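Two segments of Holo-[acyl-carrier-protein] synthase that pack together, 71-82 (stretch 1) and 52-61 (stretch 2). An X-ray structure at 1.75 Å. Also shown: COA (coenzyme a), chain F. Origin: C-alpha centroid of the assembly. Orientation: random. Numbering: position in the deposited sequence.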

ATOM      1  N   ALA A  71       9.990  -1.793 -22.793  1.00 28.13           N
ATOM      2  CA  ALA A  71      10.749  -0.689 -22.223  1.00 29.45           C
ATOM      3  C   ALA A  71      10.488  -0.527 -20.741  1.00 24.29           C
ATOM      4  O   ALA A  71      11.239   0.184 -20.072  1.00 25.14           O
ATOM      5  CB  ALA A  71      10.412   0.619 -22.948  1.00 34.18           C
ATOM      6  N   VAL A  72       9.437  -1.159 -20.221  1.00 22.97           N
ATOM      7  CA  VAL A  72       9.180  -1.156 -18.792  1.00 21.83           C
ATOM      8  C   VAL A  72      10.094  -2.216 -18.198  1.00 27.96           C
ATOM      9  O   VAL A  72       9.665  -3.346 -17.933  1.00 25.43           O
ATOM     10  CB  VAL A  72       7.697  -1.438 -18.476  1.00 22.29           C
ATOM     11  CG1 VAL A  72       7.430  -1.340 -16.987  1.00 21.85           C
ATOM     12  CG2 VAL A  72       6.805  -0.457 -19.200  1.00 23.15           C
ATOM     13  N   SER A  73      11.355  -1.853 -17.990  1.00 29.80           N
ATOM     14  CA  SER A  73      12.391  -2.775 -17.552  1.00 29.01           C
ATOM     15  C   SER A  73      13.100  -2.240 -16.315  1.00 29.15           C
ATOM     16  O   SER A  73      13.082  -1.040 -16.015  1.00 26.20           O
ATOM     17  CB  SER A  73      13.405  -3.025 -18.662  1.00 26.68           C
ATOM     18  OG  SER A  73      14.017  -1.813 -19.063  1.00 29.93           O
ATOM     19  N   PHE A  74      13.754  -3.155 -15.596  1.00 30.97           N
ATOM     20  CA  PHE A  74      14.538  -2.736 -14.443  1.00 40.63           C
ATOM     21  C   PHE A  74      15.568  -1.691 -14.832  1.00 29.52           C
ATOM     22  O   PHE A  74      15.823  -0.752 -14.070  1.00 33.87           O
ATOM     23  CB  PHE A  74      15.229  -3.940 -13.812  1.00 40.81           C
ATOM     24  CG  PHE A  74      14.277  -4.924 -13.204  1.00 34.49           C
ATOM     25  CD1 PHE A  74      13.624  -4.636 -12.026  1.00 35.44           C
ATOM     26  CD2 PHE A  74      14.052  -6.138 -13.814  1.00 33.75           C
ATOM     27  CE1 PHE A  74      12.753  -5.558 -11.454  1.00 33.39           C
ATOM     28  CE2 PHE A  74      13.186  -7.059 -13.256  1.00 34.91           C
ATOM     29  CZ  PHE A  74      12.530  -6.768 -12.082  1.00 33.55           C
ATOM     30  N   ARG A  75      16.179  -1.844 -16.006  1.00 30.15           N
ATOM     31  CA  ARG A  75      17.254  -0.944 -16.403  1.00 31.84           C
ATOM     32  C   ARG A  75      16.758   0.410 -16.894  1.00 31.43           C
ATOM     33  O   ARG A  75      17.588   1.317 -17.067  1.00 32.93           O
ATOM     34  CB  ARG A  75      18.117  -1.574 -17.496  1.00 34.93           C
ATOM     35  CG  ARG A  75      19.052  -2.645 -16.996  1.00 46.52           C
ATOM     36  CD  ARG A  75      20.044  -3.031 -18.077  1.00 55.89           C
ATOM     37  NE  ARG A  75      20.958  -4.075 -17.625  1.00 70.13           N
ATOM     38  CZ  ARG A  75      20.685  -5.377 -17.645  1.00 80.42           C
ATOM     39  NH1 ARG A  75      19.515  -5.817 -18.092  1.00 88.05           N
ATOM     40  NH2 ARG A  75      21.586  -6.246 -17.213  1.00 80.46           N
ATOM     41  N   ASN A  76      15.440   0.578 -17.064  1.00 29.64           N
ATOM     42  CA  ASN A  76      14.852   1.852 -17.448  1.00 30.35           C
ATOM     43  C   ASN A  76      14.111   2.542 -16.313  1.00 28.82           C
ATOM     44  O   ASN A  76      13.724   3.703 -16.473  1.00 29.70           O
ATOM     45  CB  ASN A  76      13.875   1.675 -18.629  1.00 27.97           C
ATOM     46  CG  ASN A  76      14.579   1.680 -19.989  1.00 28.86           C
ATOM     47  OD1 ASN A  76      15.727   2.122 -20.114  1.00 30.51           O
ATOM     48  ND2 ASN A  76      13.902   1.163 -20.997  1.00 27.90           N
ATOM     49  N   ILE A  77      13.894   1.874 -15.183  1.00 28.37           N
ATOM     50  CA  ILE A  77      13.132   2.436 -14.069  1.00 27.89           C
ATOM     51  C   ILE A  77      14.129   2.775 -12.965  1.00 33.90           C
ATOM     52  O   ILE A  77      14.593   1.884 -12.247  1.00 35.26           O
ATOM     53  CB  ILE A  77      12.076   1.463 -13.546  1.00 26.22           C
ATOM     54  CG1 ILE A  77      11.097   1.015 -14.637  1.00 24.91           C
ATOM     55  CG2 ILE A  77      11.350   2.098 -12.366  1.00 29.29           C
ATOM     56  CD1 ILE A  77      10.389  -0.279 -14.263  1.00 23.44           C
ATOM     57  N   GLY A  78      14.431   4.061 -12.798  1.00 34.36           N
ATOM     58  CA  GLY A  78      15.385   4.520 -11.805  1.00 32.74           C
ATOM     59  C   GLY A  78      14.697   5.198 -10.633  1.00 32.76           C
ATOM     60  O   GLY A  78      13.618   5.773 -10.776  1.00 31.65           O
ATOM     61  N   ILE A  79      15.327   5.126  -9.462  1.00 38.37           N
ATOM     62  CA  ILE A  79      14.829   5.798  -8.268  1.00 40.52           C
ATOM     63  C   ILE A  79      15.835   6.867  -7.857  1.00 41.83           C
ATOM     64  O   ILE A  79      17.029   6.580  -7.698  1.00 39.96           O
ATOM     65  CB  ILE A  79      14.562   4.803  -7.115  1.00 34.97           C
ATOM     66  CG1 ILE A  79      13.339   3.935  -7.418  1.00 33.29           C
ATOM     67  CG2 ILE A  79      14.302   5.540  -5.824  1.00 37.41           C
ATOM     68  CD1 ILE A  79      13.578   2.796  -8.384  1.00 39.17           C
ATOM     69  N   GLY A  80      15.352   8.103  -7.720  1.00 38.47           N
ATOM     70  CA  GLY A  80      16.092   9.185  -7.099  1.00 40.00           C
ATOM     71  C   GLY A  80      15.339   9.759  -5.918  1.00 41.31           C
ATOM     72  O   GLY A  80      14.331   9.186  -5.501  1.00 38.47           O
ATOM     73  N   HIS A  81      15.798  10.885  -5.371  1.00 42.58           N
ATOM     74  CA  HIS A  81      15.113  11.531  -4.259  1.00 45.37           C
ATOM     75  C   HIS A  81      15.201  13.040  -4.432  1.00 53.11           C
ATOM     76  O   HIS A  81      16.204  13.558  -4.925  1.00 61.38           O
ATOM     77  CB  HIS A  81      15.724  11.137  -2.904  1.00 51.37           C
ATOM     78  CG  HIS A  81      15.733   9.663  -2.641  1.00 56.73           C
ATOM     79  ND1 HIS A  81      16.667   8.813  -3.193  1.00 54.80           N
ATOM     80  CD2 HIS A  81      14.930   8.892  -1.870  1.00 58.61           C
ATOM     81  CE1 HIS A  81      16.433   7.578  -2.782  1.00 62.10           C
ATOM     82  NE2 HIS A  81      15.386   7.600  -1.977  1.00 64.85           N
ATOM     83  N   ASP A  82      14.154  13.747  -4.010  1.00 49.45           N
ATOM     84  CA  ASP A  82      14.168  15.204  -4.086  1.00 59.75           C
ATOM     85  C   ASP A  82      14.905  15.777  -2.875  1.00 67.79           C
ATOM     86  O   ASP A  82      15.456  15.048  -2.046  1.00 62.43           O
ATOM     87  CB  ASP A  82      12.748  15.759  -4.199  1.00 55.43           C
ATOM     88  CG  ASP A  82      11.959  15.660  -2.894  1.00 52.47           C
ATOM     89  OD1 ASP A  82      12.517  15.213  -1.864  1.00 54.46           O
ATOM     90  OD2 ASP A  82      10.768  16.053  -2.901  1.00 49.41           O
TER
HETATM   91  N1A COA F1000       8.731  12.478   1.839  1.00 48.17           N
HETATM   92  C2A COA F1000       8.318  11.268   1.444  1.00 39.30           C
HETATM   93  N3A COA F1000       8.928  10.129   1.629  1.00 56.54           N
HETATM   94  C4A COA F1000      10.160  10.211   2.314  1.00 59.49           C
HETATM   95  C5A COA F1000      10.745  11.426   2.780  1.00 53.63           C
HETATM   96  C6A COA F1000       9.960  12.538   2.506  1.00 49.43           C
HETATM   97  N6A COA F1000      10.385  13.716   2.892  1.00 46.22           N
HETATM   98  N7A COA F1000      11.843  11.243   3.375  1.00 52.26           N
HETATM   99  C8A COA F1000      12.013   9.950   3.291  1.00 54.45           C
HETATM  100  N9A COA F1000      11.023   9.283   2.668  1.00 53.20           N
HETATM  101  C1B COA F1000      10.944   7.894   2.417  1.00 63.29           C
HETATM  102  C2B COA F1000      12.239   7.389   1.600  1.00 76.52           C
HETATM  103  O2B COA F1000      11.924   6.596   0.517  1.00 70.54           O
HETATM  104  C3B COA F1000      12.880   6.540   2.696  1.00 80.21           C
HETATM  105  O3B COA F1000      13.537   5.469   2.238  1.00 75.68           O
HETATM  106  P3B COA F1000      14.800   5.845   1.034  1.00 53.58           P
HETATM  107  O7A COA F1000      15.529   4.681   1.307  1.00 58.37           O
HETATM  108  O8A COA F1000      14.039   5.877  -0.229  1.00 58.28           O
HETATM  109  O9A COA F1000      15.255   7.140   1.553  1.00 56.57           O
HETATM  110  C4B COA F1000      11.588   6.102   3.422  1.00 71.94           C
HETATM  111  O4B COA F1000      10.920   7.289   3.618  1.00 58.24           O
HETATM  112  C5B COA F1000      11.865   5.442   4.730  1.00 84.54           C
HETATM  113  O5B COA F1000      10.611   4.928   5.185  1.00 90.78           O
HETATM  114  P1A COA F1000      10.566   4.638   6.738  1.00 94.17           P
HETATM  115  O1A COA F1000      11.621   3.680   7.142  1.00 92.82           O
HETATM  116  O2A COA F1000       9.139   4.541   7.140  1.00 93.52           O
HETATM  117  O3A COA F1000      11.194   6.022   7.324  1.00110.37           O
HETATM  118  P2A COA F1000      11.331   6.100   8.850  1.00 91.08           P
HETATM  119  O4A COA F1000      10.178   5.619   9.537  1.00104.17           O
HETATM  120  O5A COA F1000      12.705   5.751   9.382  1.00 76.67           O
HETATM  121  O6A COA F1000      11.250   7.735   9.028  1.00 92.39           O
HETATM  122  CBP COA F1000      10.009   9.624   8.419  1.00 68.43           C
HETATM  123  CCP COA F1000      10.017   8.143   8.580  1.00 80.92           C
HETATM  124  CDP COA F1000      10.656   9.896   7.158  1.00 52.76           C
HETATM  125  CEP COA F1000       8.594  10.127   8.317  1.00 66.85           C
HETATM  126  CAP COA F1000      10.722  10.388   9.577  1.00 78.91           C
HETATM  127  OAP COA F1000      10.605  11.751   9.429  1.00 61.41           O
HETATM  128  C9P COA F1000      10.150  10.102  10.981  1.00 99.87           C
HETATM  129  O9P COA F1000       9.139  10.692  11.329  1.00115.34           O
HETATM  130  N8P COA F1000      10.849   9.212  11.852  1.00 90.56           N
HETATM  131  C7P COA F1000      10.357   8.879  13.235  1.00 78.38           C
HETATM  132  C6P COA F1000       9.617  10.026  13.893  1.00 76.77           C
HETATM  133  C5P COA F1000       9.943  10.099  15.376  1.00 75.40           C
HETATM  134  O5P COA F1000      10.171  11.136  15.902  1.00 72.71           O
HETATM  135  N4P COA F1000       9.950   8.935  16.139  1.00 75.33           N
HETATM  136  C3P COA F1000      10.273   9.012  17.564  1.00 69.23           C
HETATM  137  C2P COA F1000       9.049   9.218  18.417  1.00 68.62           C
HETATM  138  S1P COA F1000       8.926  10.947  19.041  1.00 81.56           S
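Stretch 2 (52-61) KRFAAKEAFA

Stretch 2 is helical from K52 to A61, part of a longer helix that extends beyond it in both directions, and its backbone is held by regular i to i+4 hydrogen bonds such as K57 N to R53 O (2.8 Å). It lies across stretch 1, which starts as an irregular segment and becomes a strand at I77–H81. The N-to-C directions of helix and strand make an angle of 125°, so the two run more against each other than with each other, and their axes approach to 8.7 Å. The register descends accordingly: V72 lies nearest A61, I77 nearest K57 and I79 nearest R53, with CA–CA distances of 6.3, 6.0 and 6.8 Å. Together the two stretches bury 617 Å².

At the start of stretch 1, A71 makes no contact with the helix, but its carbonyl O accepts a hydrogen bond from N76 ND2 (3.0 Å), which ties the loop back on itself. V72 points toward the helix in the t rotamer; its CG1 lies 3.8 Å from A61 CB and 4.1 Å from F60 CE1, at the edge of the F60 ring. The CA-to-CB bond of F74 is directed sideways, yet its ring reaches the helix, where K57 CD and E58 CG lie at the ring edge, 3.7 Å from F74 CD1 and 4.2 Å from F74 CE1, respectively. The F74 and F54 rings are nearly parallel, with planes at 13°, but are slid apart with centroids separated by 5.8 Å and barely overlap.

The polar centre of the contact is K57, whose ammonium group serves two backbone carbonyls of stretch 1. K57 NZ donates to F74 O at 2.9 Å and to I77 O at 2.6 Å, pinning the loop and the first residue of the strand to one helical side chain. Between these carbonyls, R75 and N76 leave the helix untouched.

I77 points toward the helix, its CD1 3.5 Å from F60 CD1 and its CG2 over one face of the F60 ring. Alternation along the strand then brings I79 to the same side, while G78 and G80 offer no side chain. I79 CD1 packs 3.8 Å from A56 CB and 4.0 Å from K57 CG; its CB is 3.5 Å from R53 NE, and its CG2 covers one face of the R53 guanidinium. H81 touches the helix more lightly, with CE1 4.3 Å from R53 NH2, and its NE2 donates a hydrogen bond to O8A of coenzyme A (2.8 Å).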

ATOM      1  N   LYS A  52      14.867  -1.960  -1.906  1.00 36.02           N
ATOM      2  CA  LYS A  52      13.982  -0.833  -2.196  1.00 36.00           C
ATOM      3  C   LYS A  52      13.843  -0.617  -3.698  1.00 37.71           C
ATOM      4  O   LYS A  52      12.736  -0.385  -4.202  1.00 34.15           O
ATOM      5  CB  LYS A  52      14.511   0.440  -1.533  1.00 41.96           C
ATOM      6  CG  LYS A  52      14.288   0.478  -0.013  1.00 47.99           C
ATOM      7  CD  LYS A  52      14.697   1.802   0.605  1.00 59.86           C
ATOM      8  CE  LYS A  52      14.445   1.796   2.115  1.00 71.97           C
ATOM      9  NZ  LYS A  52      14.971   3.015   2.785  1.00 91.27           N
ATOM     10  N   ARG A  53      14.953  -0.691  -4.426  1.00 40.23           N
ATOM     11  CA  ARG A  53      14.885  -0.534  -5.876  1.00 41.29           C
ATOM     12  C   ARG A  53      14.068  -1.654  -6.504  1.00 35.79           C
ATOM     13  O   ARG A  53      13.212  -1.405  -7.356  1.00 32.86           O
ATOM     14  CB  ARG A  53      16.299  -0.486  -6.474  1.00 39.83           C
ATOM     15  CG  ARG A  53      17.187   0.640  -5.969  1.00 51.70           C
ATOM     16  CD  ARG A  53      16.469   1.966  -5.948  1.00 52.51           C
ATOM     17  NE  ARG A  53      17.377   3.117  -5.867  1.00 47.72           N
ATOM     18  CZ  ARG A  53      17.957   3.551  -4.753  1.00 48.90           C
ATOM     19  NH1 ARG A  53      17.757   2.930  -3.598  1.00 52.58           N
ATOM     20  NH2 ARG A  53      18.742   4.611  -4.790  1.00 58.71           N
ATOM     21  N   PHE A  54      14.297  -2.893  -6.071  1.00 32.82           N
ATOM     22  CA  PHE A  54      13.551  -4.022  -6.611  1.00 29.18           C
ATOM     23  C   PHE A  54      12.056  -3.849  -6.363  1.00 29.32           C
ATOM     24  O   PHE A  54      11.243  -4.013  -7.278  1.00 26.86           O
ATOM     25  CB  PHE A  54      14.077  -5.321  -5.996  1.00 31.06           C
ATOM     26  CG  PHE A  54      13.540  -6.567  -6.624  1.00 32.94           C
ATOM     27  CD1 PHE A  54      13.852  -6.894  -7.925  1.00 35.14           C
ATOM     28  CD2 PHE A  54      12.722  -7.422  -5.904  1.00 35.92           C
ATOM     29  CE1 PHE A  54      13.350  -8.040  -8.512  1.00 41.89           C
ATOM     30  CE2 PHE A  54      12.219  -8.571  -6.485  1.00 41.86           C
ATOM     31  CZ  PHE A  54      12.549  -8.888  -7.788  1.00 40.29           C
ATOM     32  N   ALA A  55      11.673  -3.491  -5.133  1.00 31.49           N
ATOM     33  CA  ALA A  55      10.249  -3.320  -4.850  1.00 25.56           C
ATOM     34  C   ALA A  55       9.663  -2.165  -5.655  1.00 24.73           C
ATOM     35  O   ALA A  55       8.556  -2.268  -6.188  1.00 24.60           O
ATOM     36  CB  ALA A  55      10.008  -3.079  -3.361  1.00 27.83           C
ATOM     37  N   ALA A  56      10.389  -1.049  -5.731  1.00 26.83           N
ATOM     38  CA  ALA A  56       9.872   0.126  -6.426  1.00 28.25           C
ATOM     39  C   ALA A  56       9.718  -0.147  -7.917  1.00 25.17           C
ATOM     40  O   ALA A  56       8.735   0.267  -8.535  1.00 25.47           O
ATOM     41  CB  ALA A  56      10.805   1.314  -6.193  1.00 28.99           C
ATOM     42  N   LYS A  57      10.683  -0.838  -8.513  1.00 27.30           N
ATOM     43  CA  LYS A  57      10.568  -1.149  -9.934  1.00 26.45           C
ATOM     44  C   LYS A  57       9.433  -2.131 -10.188  1.00 28.31           C
ATOM     45  O   LYS A  57       8.677  -1.991 -11.154  1.00 24.27           O
ATOM     46  CB  LYS A  57      11.890  -1.701 -10.443  1.00 25.60           C
ATOM     47  CG  LYS A  57      13.040  -0.730 -10.266  1.00 27.44           C
ATOM     48  CD  LYS A  57      14.375  -1.420 -10.458  1.00 31.46           C
ATOM     49  CE  LYS A  57      15.551  -0.512 -10.078  1.00 34.59           C
ATOM     50  NZ  LYS A  57      16.219   0.077 -11.287  1.00 31.83           N
ATOM     51  N   GLU A  58       9.282  -3.136  -9.327  1.00 27.39           N
ATOM     52  CA  GLU A  58       8.189  -4.067  -9.536  1.00 26.37           C
ATOM     53  C   GLU A  58       6.840  -3.374  -9.370  1.00 21.45           C
ATOM     54  O   GLU A  58       5.915  -3.626 -10.149  1.00 20.54           O
ATOM     55  CB  GLU A  58       8.320  -5.261  -8.590  1.00 25.57           C
ATOM     56  CG  GLU A  58       9.484  -6.169  -8.926  1.00 31.26           C
ATOM     57  CD  GLU A  58       9.327  -7.571  -8.362  1.00 34.95           C
ATOM     58  OE1 GLU A  58       9.699  -8.544  -9.057  1.00 37.12           O
ATOM     59  OE2 GLU A  58       8.833  -7.700  -7.220  1.00 28.75           O
ATOM     60  N   ALA A  59       6.704  -2.496  -8.366  1.00 24.94           N
ATOM     61  CA  ALA A  59       5.434  -1.802  -8.191  1.00 22.62           C
ATOM     62  C   ALA A  59       5.182  -0.868  -9.361  1.00 24.91           C
ATOM     63  O   ALA A  59       4.042  -0.730  -9.814  1.00 18.54           O
ATOM     64  CB  ALA A  59       5.402  -1.023  -6.883  1.00 23.36           C
ATOM     65  N   PHE A  60       6.236  -0.218  -9.868  1.00 24.15           N
ATOM     66  CA  PHE A  60       6.081   0.599 -11.066  1.00 20.59           C
ATOM     67  C   PHE A  60       5.520  -0.231 -12.217  1.00 18.92           C
ATOM     68  O   PHE A  60       4.549   0.158 -12.876  1.00 18.19           O
ATOM     69  CB  PHE A  60       7.427   1.224 -11.453  1.00 21.47           C
ATOM     70  CG  PHE A  60       7.353   2.084 -12.700  1.00 21.61           C
ATOM     71  CD1 PHE A  60       7.411   1.509 -13.957  1.00 21.19           C
ATOM     72  CD2 PHE A  60       7.213   3.454 -12.599  1.00 23.80           C
ATOM     73  CE1 PHE A  60       7.342   2.291 -15.106  1.00 22.72           C
ATOM     74  CE2 PHE A  60       7.138   4.245 -13.736  1.00 22.61           C
ATOM     75  CZ  PHE A  60       7.196   3.656 -14.990  1.00 22.12           C
ATOM     76  N   ALA A  61       6.139  -1.381 -12.489  1.00 19.43           N
ATOM     77  CA  ALA A  61       5.745  -2.177 -13.644  1.00 25.58           C
ATOM     78  C   ALA A  61       4.295  -2.656 -13.517  1.00 19.55           C
ATOM     79  O   ALA A  61       3.576  -2.794 -14.512  1.00 19.95           O
ATOM     80  CB  ALA A  61       6.730  -3.334 -13.790  1.00 22.45           C
TER